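Local coordinates for protein diol-dehydratase (Roseburia inulinivorans, PDB 5I2A) that is a B12-independent glycyl radical enzyme that dehydrates 1,2-propanediol, probably through a radical carried on a glycine near its C terminus, at residues G178-K183 with P255-E260; T219-Y224 with F269-Q274; E505-A510 with R676-F681. All coordinates share one frame; numbering follows the deposited sequence.

Contact 1 of 3, residues G178-K183 with P255-E260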
loop_
_atom_site.group_PDB
_atom_site.type_symbol
_atom_site.label_atom_id
_atom_site.label_comp_id
_atom_site.label_asym_id
_atom_site.label_seq_id
_atom_site.Cartn_x
_atom_site.Cartn_y
_atom_site.Cartn_z
ATOM N N GLY A 178 18.329 -15.853 -20.928
ATOM C CA GLY A 178 17.007 -15.685 -21.504
ATOM C C GLY A 178 15.953 -15.349 -20.461
ATOM O O GLY A 178 16.212 -15.432 -19.263
ATOM N N LEU A 179 14.763 -14.959 -20.915
ATOM C CA LEU A 179 13.651 -14.773 -19.998
ATOM C C LEU A 179 13.250 -16.131 -19.418
ATOM O O LEU A 179 12.679 -16.209 -18.339
ATOM C CB LEU A 179 12.464 -14.094 -20.686
ATOM C CG LEU A 179 12.723 -12.637 -21.096
ATOM C CD1 LEU A 179 11.472 -11.991 -21.660
ATOM C CD2 LEU A 179 13.272 -11.815 -19.926
ATOM N N ASN A 180 13.568 -17.207 -20.133
ATOM C CA ASN A 180 13.365 -18.537 -19.582
ATOM C C ASN A 180 14.187 -18.712 -18.319
ATOM O O ASN A 180 13.703 -19.221 -17.319
ATOM C CB ASN A 180 13.732 -19.610 -20.599
ATOM C CG ASN A 180 13.366 -20.980 -20.127
ATOM O OD1 ASN A 180 12.185 -21.312 -20.019
ATOM N ND2 ASN A 180 14.371 -21.790 -19.830
ATOM N N GLY A 181 15.436 -18.259 -18.375
ATOM C CA GLY A 181 16.304 -18.274 -17.222
ATOM C C GLY A 181 15.824 -17.376 -16.088
ATOM O O GLY A 181 15.973 -17.727 -14.919
ATOM N N VAL A 182 15.275 -16.211 -16.423
ATOM C CA VAL A 182 14.769 -15.317 -15.391
ATOM C C VAL A 182 13.587 -15.978 -14.675
ATOM O O VAL A 182 13.518 -15.956 -13.456
ATOM C CB VAL A 182 14.360 -13.938 -15.969
ATOM C CG1 VAL A 182 13.639 -13.095 -14.917
ATOM C CG2 VAL A 182 15.598 -13.209 -16.478
ATOM N N LYS A 183 12.693 -16.598 -15.435
ATOM C CA LYS A 183 11.555 -17.309 -14.857
ATOM C C LYS A 183 12.017 -18.418 -13.925
ATOM O O LYS A 183 11.453 -18.610 -12.844
ATOM C CB LYS A 183 10.667 -17.892 -15.948
ATOM C CG LYS A 183 9.891 -16.853 -16.712
ATOM C CD LYS A 183 8.794 -17.484 -17.536
ATOM C CE LYS A 183 9.342 -18.356 -18.647
ATOM N NZ LYS A 183 8.251 -19.092 -19.351
ATOM N N PRO A 255 13.635 -13.044 -26.887
ATOM C CA PRO A 255 14.514 -13.178 -25.731
ATOM C C PRO A 255 14.159 -14.335 -24.787
ATOM O O PRO A 255 14.673 -14.350 -23.675
ATOM C CB PRO A 255 14.333 -11.833 -25.031
ATOM C CG PRO A 255 12.921 -11.518 -25.272
ATOM C CD PRO A 255 12.553 -12.081 -26.622
ATOM N N GLU A 256 13.337 -15.286 -25.218
ATOM C CA GLU A 256 13.017 -16.429 -24.364
ATOM C C GLU A 256 14.277 -17.190 -23.947
ATOM O O GLU A 256 14.462 -17.507 -22.768
ATOM C CB GLU A 256 12.034 -17.394 -25.045
ATOM C CG GLU A 256 11.820 -18.685 -24.218
ATOM C CD GLU A 256 10.631 -19.509 -24.664
ATOM O OE1 GLU A 256 10.181 -19.366 -25.824
ATOM O OE2 GLU A 256 10.131 -20.296 -23.839
ATOM N N PHE A 257 15.157 -17.438 -24.910
ATOM C CA PHE A 257 16.333 -18.270 -24.683
ATOM C C PHE A 257 17.626 -17.473 -24.788
ATOM O O PHE A 257 17.621 -16.361 -25.308
ATOM C CB PHE A 257 16.331 -19.438 -25.681
ATOM C CG PHE A 257 15.154 -20.361 -25.518
ATOM C CD1 PHE A 257 15.060 -21.192 -24.413
ATOM C CD2 PHE A 257 14.141 -20.392 -26.462
ATOM C CE1 PHE A 257 13.974 -22.045 -24.253
ATOM C CE2 PHE A 257 13.055 -21.240 -26.310
ATOM C CZ PHE A 257 12.971 -22.064 -25.199
ATOM N N PRO A 258 18.733 -18.030 -24.268
ATOM C CA PRO A 258 20.038 -17.383 -24.436
ATOM C C PRO A 258 20.351 -17.107 -25.906
ATOM O O PRO A 258 20.012 -17.915 -26.770
ATOM C CB PRO A 258 21.016 -18.406 -23.844
ATOM C CG PRO A 258 20.196 -19.150 -22.822
ATOM C CD PRO A 258 18.823 -19.240 -23.424
ATOM N N ALA A 259 20.964 -15.962 -26.180
ATOM C CA ALA A 259 21.285 -15.578 -27.551
ATOM C C ALA A 259 22.366 -16.485 -28.140
ATOM O O ALA A 259 23.427 -16.630 -27.552
ATOM C CB ALA A 259 21.736 -14.121 -27.600
ATOM N N GLU A 260 22.093 -17.059 -29.310
ATOM C CA GLU A 260 23.022 -17.976 -29.986
ATOM C C GLU A 260 23.831 -17.341 -31.118
ATOM O O GLU A 260 24.669 -17.995 -31.725
ATOM C CB GLU A 260 22.256 -19.164 -30.565
ATOM C CG GLU A 260 21.223 -19.745 -29.638
ATOM C CD GLU A 260 21.679 -21.029 -28.997
ATOM O OE1 GLU A 260 22.813 -21.062 -28.462
ATOM O OE2 GLU A 260 20.900 -22.005 -29.040
HETATM O O HOH W 1 10.447 -19.895 -21.115
#
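The backbones of G178-L179 and E256-F257 run close together, with G178 CA 4.2 Å from F257 CA. They meet in the helical part of the pyruvate formate lyase-like fold, where helix 171-190 is kinked and the amides of L179 and N180 have no partner in the preceding turn. The loop between helices 238-253 and 262-279 supplies the successive carbonyls of P255 and E256 to these amides. L179 N donates to P255 O at 2.8 Å, nearly straight at 170°, and N180 N donates to E256 O at 2.8 Å. G178 suits the kink: its phi of 73° favours glycine, and a CB here would run into E256 O, 3.4 Å from G178 CA.

Next to these bonds, L179 CD1 rests on P255 CG at 3.9 Å, the two side chains crossing at an oblique angle; P255 follows a cis peptide bond. The E256 side chain sets out away from the helix, and its CG sits over the centre of the F257 ring. Extended beyond CG, the chain returns to the helix through its carboxylate and a water that donates to E256 OE2 and N180 OD1. That water accepts from K183 NZ at 2.9 Å; K183 NZ also forms a salt bridge with D215.

Contact 2 of 3, residues T219-Y224 with F269-Q274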
loop_
_atom_site.group_PDB
_atom_site.type_symbol
_atom_site.label_atom_id
_atom_site.label_comp_id
_atom_site.label_asym_id
_atom_site.label_seq_id
_atom_site.Cartn_x
_atom_site.Cartn_y
_atom_site.Cartn_z
ATOM N N THR A 219 5.715 -13.918 -25.698
ATOM C CA THR A 219 4.576 -13.842 -26.593
ATOM C C THR A 219 4.761 -12.748 -27.634
ATOM O O THR A 219 4.474 -12.946 -28.820
ATOM C CB THR A 219 3.281 -13.574 -25.818
ATOM O OG1 THR A 219 2.968 -14.714 -25.013
ATOM C CG2 THR A 219 2.128 -13.290 -26.779
ATOM N N TYR A 220 5.234 -11.590 -27.184
ATOM C CA TYR A 220 5.390 -10.441 -28.066
ATOM C C TYR A 220 6.369 -10.764 -29.199
ATOM O O TYR A 220 6.078 -10.531 -30.364
ATOM C CB TYR A 220 5.872 -9.215 -27.279
ATOM C CG TYR A 220 5.834 -7.927 -28.067
ATOM C CD1 TYR A 220 4.636 -7.410 -28.518
ATOM C CD2 TYR A 220 6.999 -7.221 -28.341
ATOM C CE1 TYR A 220 4.589 -6.225 -29.230
ATOM C CE2 TYR A 220 6.964 -6.038 -29.044
ATOM C CZ TYR A 220 5.759 -5.548 -29.493
ATOM O OH TYR A 220 5.723 -4.382 -30.208
ATOM N N ALA A 221 7.514 -11.322 -28.837
ATOM C CA ALA A 221 8.537 -11.693 -29.803
ATOM C C ALA A 221 7.996 -12.681 -30.841
ATOM O O ALA A 221 8.271 -12.571 -32.033
ATOM C CB ALA A 221 9.726 -12.284 -29.088
ATOM N N ASN A 222 7.215 -13.638 -30.371
ATOM C CA ASN A 222 6.665 -14.656 -31.236
ATOM C C ASN A 222 5.602 -14.097 -32.175
ATOM O O ASN A 222 5.386 -14.640 -33.258
ATOM C CB ASN A 222 6.112 -15.811 -30.401
ATOM C CG ASN A 222 7.183 -16.818 -30.053
ATOM O OD1 ASN A 222 7.429 -17.754 -30.808
ATOM N ND2 ASN A 222 7.868 -16.601 -28.936
ATOM N N ARG A 223 4.957 -13.001 -31.784
ATOM C CA ARG A 223 4.073 -12.307 -32.716
ATOM C C ARG A 223 4.868 -11.781 -33.923
ATOM O O ARG A 223 4.374 -11.797 -35.050
ATOM C CB ARG A 223 3.319 -11.171 -32.025
ATOM C CG ARG A 223 2.326 -11.644 -30.961
ATOM C CD ARG A 223 1.586 -10.469 -30.357
ATOM N NE ARG A 223 0.766 -9.783 -31.343
ATOM C CZ ARG A 223 0.438 -8.499 -31.281
ATOM N NH1 ARG A 223 0.866 -7.747 -30.273
ATOM N NH2 ARG A 223 -0.309 -7.960 -32.234
ATOM N N TYR A 224 6.096 -11.329 -33.686
ATOM C CA TYR A 224 6.941 -10.843 -34.773
ATOM C C TYR A 224 7.426 -11.988 -35.662
ATOM O O TYR A 224 7.502 -11.837 -36.875
ATOM C CB TYR A 224 8.133 -10.042 -34.223
ATOM C CG TYR A 224 7.725 -8.616 -33.917
ATOM C CD1 TYR A 224 7.759 -7.635 -34.903
ATOM C CD2 TYR A 224 7.245 -8.267 -32.660
ATOM C CE1 TYR A 224 7.356 -6.338 -34.638
ATOM C CE2 TYR A 224 6.840 -6.973 -32.381
ATOM C CZ TYR A 224 6.890 -6.016 -33.364
ATOM O OH TYR A 224 6.477 -4.740 -33.079
ATOM N N PHE A 269 18.374 -7.782 -27.160
ATOM C CA PHE A 269 18.580 -6.457 -26.624
ATOM C C PHE A 269 17.454 -5.511 -27.022
ATOM O O PHE A 269 16.884 -4.836 -26.159
ATOM C CB PHE A 269 19.906 -5.870 -27.088
ATOM C CG PHE A 269 19.966 -4.386 -26.952
ATOM C CD1 PHE A 269 20.259 -3.807 -25.730
ATOM C CD2 PHE A 269 19.686 -3.564 -28.026
ATOM C CE1 PHE A 269 20.295 -2.446 -25.586
ATOM C CE2 PHE A 269 19.723 -2.196 -27.886
ATOM C CZ PHE A 269 20.030 -1.637 -26.660
ATOM N N TRP A 270 17.130 -5.456 -28.311
ATOM C CA TRP A 270 16.161 -4.462 -28.756
ATOM C C TRP A 270 14.774 -4.717 -28.149
ATOM O O TRP A 270 14.114 -3.785 -27.742
ATOM C CB TRP A 270 16.029 -4.386 -30.286
ATOM C CG TRP A 270 14.943 -3.406 -30.649
ATOM C CD1 TRP A 270 13.735 -3.685 -31.204
ATOM C CD2 TRP A 270 14.945 -1.994 -30.380
ATOM N NE1 TRP A 270 12.997 -2.528 -31.336
ATOM C CE2 TRP A 270 13.718 -1.480 -30.828
ATOM C CE3 TRP A 270 15.880 -1.116 -29.811
ATOM C CZ2 TRP A 270 13.390 -0.130 -30.719
ATOM C CZ3 TRP A 270 15.561 0.226 -29.714
ATOM C CH2 TRP A 270 14.327 0.708 -30.168
ATOM N N PHE A 271 14.335 -5.967 -28.101
ATOM C CA PHE A 271 13.036 -6.277 -27.492
ATOM C C PHE A 271 12.980 -5.792 -26.032
ATOM O O PHE A 271 11.980 -5.240 -25.601
ATOM C CB PHE A 271 12.743 -7.782 -27.579
ATOM C CG PHE A 271 12.091 -8.206 -28.886
ATOM C CD1 PHE A 271 11.120 -7.418 -29.485
ATOM C CD2 PHE A 271 12.462 -9.387 -29.511
ATOM C CE1 PHE A 271 10.518 -7.807 -30.680
ATOM C CE2 PHE A 271 11.865 -9.785 -30.707
ATOM C CZ PHE A 271 10.899 -9.002 -31.293
ATOM N N ILE A 272 14.064 -5.969 -25.289
ATOM C CA ILE A 272 14.088 -5.511 -23.908
ATOM C C ILE A 272 14.025 -3.979 -23.869
ATOM O O ILE A 272 13.209 -3.415 -23.139
ATOM C CB ILE A 272 15.329 -6.012 -23.149
ATOM C CG1 ILE A 272 15.331 -7.542 -23.090
ATOM C CG2 ILE A 272 15.349 -5.435 -21.752
ATOM C CD1 ILE A 272 14.032 -8.150 -22.494
ATOM N N GLN A 273 14.855 -3.323 -24.680
ATOM C CA GLN A 273 14.858 -1.860 -24.784
ATOM C C GLN A 273 13.471 -1.320 -25.106
ATOM O O GLN A 273 13.045 -0.307 -24.555
ATOM C CB GLN A 273 15.840 -1.386 -25.860
ATOM C CG GLN A 273 16.006 0.133 -25.939
ATOM C CD GLN A 273 16.768 0.713 -24.741
ATOM O OE1 GLN A 273 17.388 -0.020 -23.966
ATOM N NE2 GLN A 273 16.723 2.037 -24.596
ATOM N N GLN A 274 12.781 -1.997 -26.014
ATOM C CA GLN A 274 11.473 -1.559 -26.453
ATOM C C GLN A 274 10.378 -1.795 -25.405
ATOM O O GLN A 274 9.647 -0.868 -25.059
ATOM C CB GLN A 274 11.082 -2.257 -27.761
ATOM C CG GLN A 274 9.762 -1.743 -28.331
ATOM C CD GLN A 274 9.129 -2.706 -29.336
ATOM O OE1 GLN A 274 9.657 -3.786 -29.595
ATOM N NE2 GLN A 274 8.001 -2.309 -29.903
#
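Apolar packing between A221, Y224 and F271 forms the centre of this buried junction of helices 200-233 and 262-279, whose short segments approach to 11.4 Å between axes at 121°. The F271 ring reaches into the surface of the partner helix, its CG turned anti to its own carbonyl carbon (chi1 -86°). CE2 meets A221 CB at 3.7 Å, and A221 CA lies above the ring, off-centre, in a CH-pi contact. On another part of the rim, F271 CE1 comes 3.9 Å from Y224 CD2. The two rings are neither stacked nor perpendicular, their planes 51° apart.

A second aromatic contact lies within helix 200-233 itself: Y224 CE2 stands 3.3 Å above the plane of the Y220 ring, toward its rim, and the two hydroxyls are close.

Polar contacts gather at those hydroxyls. Y224 OH donates to Y220 OH at 3.0 Å and is also bonded to S77 N. Across the helices, the Q274 and Y220 side chains cross at about a right angle, and Q274 NE2 gives Y220 OH a weak, bent bond of 3.1 Å; NE2 has its stronger partner in T78 OG1. Q274 OE1 lies at the edge of the Y220 ring, in its plane and 3.6 Å from CE2, buried without a hydrogen-bonding partner in the model.

C251 of the intervening helix 238-253 touches both Y224 and F271. The contact is inclined helix-helix packing among three consecutive helices of the pyruvate formate lyase-like fold.

Contact 3 of 3, residues E505-A510 with R676-F681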
loop_
_atom_site.group_PDB
_atom_site.type_symbol
_atom_site.label_atom_id
_atom_site.label_comp_id
_atom_site.label_asym_id
_atom_site.label_seq_id
_atom_site.Cartn_x
_atom_site.Cartn_y
_atom_site.Cartn_z
ATOM N N GLU A 505 13.942 21.618 0.753
ATOM C CA GLU A 505 13.198 20.641 1.535
ATOM C C GLU A 505 11.780 20.434 0.978
ATOM O O GLU A 505 11.243 19.320 1.009
ATOM C CB GLU A 505 13.137 21.054 3.011
ATOM C CG GLU A 505 12.402 20.023 3.863
ATOM C CD GLU A 505 12.649 20.174 5.367
ATOM O OE1 GLU A 505 13.213 21.207 5.785
ATOM O OE2 GLU A 505 12.284 19.243 6.118
ATOM N N LEU A 506 11.178 21.501 0.464
ATOM C CA LEU A 506 9.893 21.382 -0.217
ATOM C C LEU A 506 9.987 20.528 -1.492
ATOM O O LEU A 506 9.053 19.800 -1.830
ATOM C CB LEU A 506 9.343 22.771 -0.550
ATOM C CG LEU A 506 9.000 23.631 0.670
ATOM C CD1 LEU A 506 8.370 24.950 0.254
ATOM C CD2 LEU A 506 8.067 22.860 1.601
ATOM N N MET A 507 11.102 20.643 -2.209
ATOM C CA MET A 507 11.328 19.823 -3.387
ATOM C C MET A 507 11.412 18.347 -2.976
ATOM O O MET A 507 10.879 17.486 -3.657
ATOM C CB MET A 507 12.607 20.241 -4.124
ATOM C CG MET A 507 12.902 19.391 -5.357
ATOM S SD MET A 507 14.326 19.939 -6.298
ATOM C CE MET A 507 15.670 19.870 -5.121
ATOM N N VAL A 508 12.069 18.082 -1.849
ATOM C CA VAL A 508 12.152 16.725 -1.305
ATOM C C VAL A 508 10.725 16.227 -0.995
ATOM O O VAL A 508 10.364 15.101 -1.322
ATOM C CB VAL A 508 13.059 16.664 -0.048
ATOM C CG1 VAL A 508 12.995 15.279 0.628
ATOM C CG2 VAL A 508 14.520 17.027 -0.406
ATOM N N ASN A 509 9.905 17.094 -0.420
ATOM C CA ASN A 509 8.508 16.741 -0.169
ATOM C C ASN A 509 7.773 16.350 -1.462
ATOM O O ASN A 509 7.078 15.342 -1.501
ATOM C CB ASN A 509 7.781 17.901 0.533
ATOM C CG ASN A 509 6.340 17.561 0.900
ATOM O OD1 ASN A 509 5.421 17.891 0.164
ATOM N ND2 ASN A 509 6.146 16.900 2.045
ATOM N N ALA A 510 7.969 17.124 -2.527
ATOM C CA ALA A 510 7.289 16.866 -3.799
ATOM C C ALA A 510 7.714 15.515 -4.405
ATOM O O ALA A 510 6.875 14.708 -4.806
ATOM C CB ALA A 510 7.554 18.009 -4.789
ATOM N N ARG A 676 25.111 20.205 -0.533
ATOM C CA ARG A 676 25.322 19.665 0.800
ATOM C C ARG A 676 24.017 19.346 1.526
ATOM O O ARG A 676 23.904 18.270 2.103
ATOM C CB ARG A 676 26.178 20.600 1.642
ATOM C CG ARG A 676 27.465 19.940 2.060
ATOM C CD ARG A 676 28.378 20.875 2.793
ATOM N NE ARG A 676 29.762 20.594 2.443
ATOM C CZ ARG A 676 30.699 21.525 2.347
ATOM N NH1 ARG A 676 30.396 22.795 2.583
ATOM N NH2 ARG A 676 31.939 21.181 2.030
ATOM N N PRO A 677 23.038 20.262 1.505
ATOM C CA PRO A 677 21.785 19.869 2.155
ATOM C C PRO A 677 21.157 18.628 1.516
ATOM O O PRO A 677 20.653 17.756 2.229
ATOM C CB PRO A 677 20.889 21.097 1.960
ATOM C CG PRO A 677 21.840 22.236 1.858
ATOM C CD PRO A 677 23.011 21.676 1.079
ATOM N N LEU A 678 21.215 18.534 0.193
ATOM C CA LEU A 678 20.525 17.443 -0.482
ATOM C C LEU A 678 21.004 16.061 -0.031
ATOM O O LEU A 678 20.181 15.165 0.126
ATOM C CB LEU A 678 20.659 17.571 -1.996
ATOM C CG LEU A 678 19.489 18.350 -2.599
ATOM C CD1 LEU A 678 19.823 18.701 -4.030
ATOM C CD2 LEU A 678 18.166 17.555 -2.515
ATOM N N GLU A 679 22.310 15.892 0.199
ATOM C CA GLU A 679 22.834 14.560 0.541
ATOM C C GLU A 679 22.367 14.073 1.920
ATOM O O GLU A 679 22.622 12.937 2.276
ATOM C CB GLU A 679 24.365 14.527 0.483
ATOM C CG GLU A 679 25.053 15.349 1.582
ATOM C CD GLU A 679 26.587 15.247 1.561
ATOM O OE1 GLU A 679 27.225 15.903 2.404
ATOM O OE2 GLU A 679 27.153 14.521 0.718
ATOM N N THR A 680 21.665 14.918 2.673
ATOM C CA THR A 680 21.164 14.522 3.988
ATOM C C THR A 680 19.722 13.997 3.950
ATOM O O THR A 680 19.260 13.445 4.926
ATOM C CB THR A 680 21.210 15.699 5.010
ATOM O OG1 THR A 680 20.190 16.651 4.695
ATOM C CG2 THR A 680 22.582 16.408 4.998
ATOM N N PHE A 681 19.001 14.190 2.846
ATOM C CA PHE A 681 17.588 13.783 2.798
ATOM C C PHE A 681 17.413 12.354 2.303
ATOM O O PHE A 681 18.260 11.842 1.580
ATOM C CB PHE A 681 16.773 14.749 1.910
ATOM C CG PHE A 681 16.616 16.112 2.515
ATOM C CD1 PHE A 681 15.649 16.345 3.484
ATOM C CD2 PHE A 681 17.458 17.145 2.152
ATOM C CE1 PHE A 681 15.521 17.591 4.067
ATOM C CE2 PHE A 681 17.328 18.397 2.722
ATOM C CZ PHE A 681 16.366 18.622 3.683
#
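V508 and F681 meet methyl to ring: V508 CG2 stands 3.7 Å above the plane of the F681 ring, shifted toward the rim. The approach is a CH-pi contact, with CG2 4.0 Å from the ring centroid and 24° off the normal. The other branch, CG1, leans on F681 CB and CD1. T680 OG1 lies over the opposite face, held by its 2.7 Å hydrogen bond to P677 O, so the ring is sandwiched between a helix methyl and its own turn, a type I beta turn from L678 to F681.

The E505 and F681 side chains cross at about a right angle. E505 CG, anti to the backbone N (chi1 -178°), sits 4.0 Å from F681 CE1, and the carboxylate plane is tilted 52° from the ring. OE2 is bonded to G196 N of the second subunit. Beside the ring, L678 CD2 reaches V508 CG2 at 4.2 Å and M507 CE at 4.3 Å.

An alanine in place of F681 would probably leave V508 CG2 without its aromatic face and the E505 methylenes without their neighbour, opening a gap between helix 489-521 and the turn.

No hydrogen bond joins the two segments. What joins them is apolar and CH-pi packing, while the polar end of E505 serves the dimer interface.

How the contacts relate
Following the chain, contact 1 opens on helix 171-190 and contact 2 on the next helix, 200-233. Contact 1 then closes in the loop after helix 238-253, and contact 2 closes on helix 262-279. The two therefore cross, lacing four consecutive helices into one body with no strand between their segments. They also touch: P255 CD packs on A221 CB at 3.8 Å and on F271 CD2 at 4.0 Å. Contact 3 follows in series, bringing the 676-681 segment back to the long helix 489-521 over 165 intervening residues. Its centre is about 41 Å from that of contact 1, and it adjoins the second subunit, which touches neither of the other two.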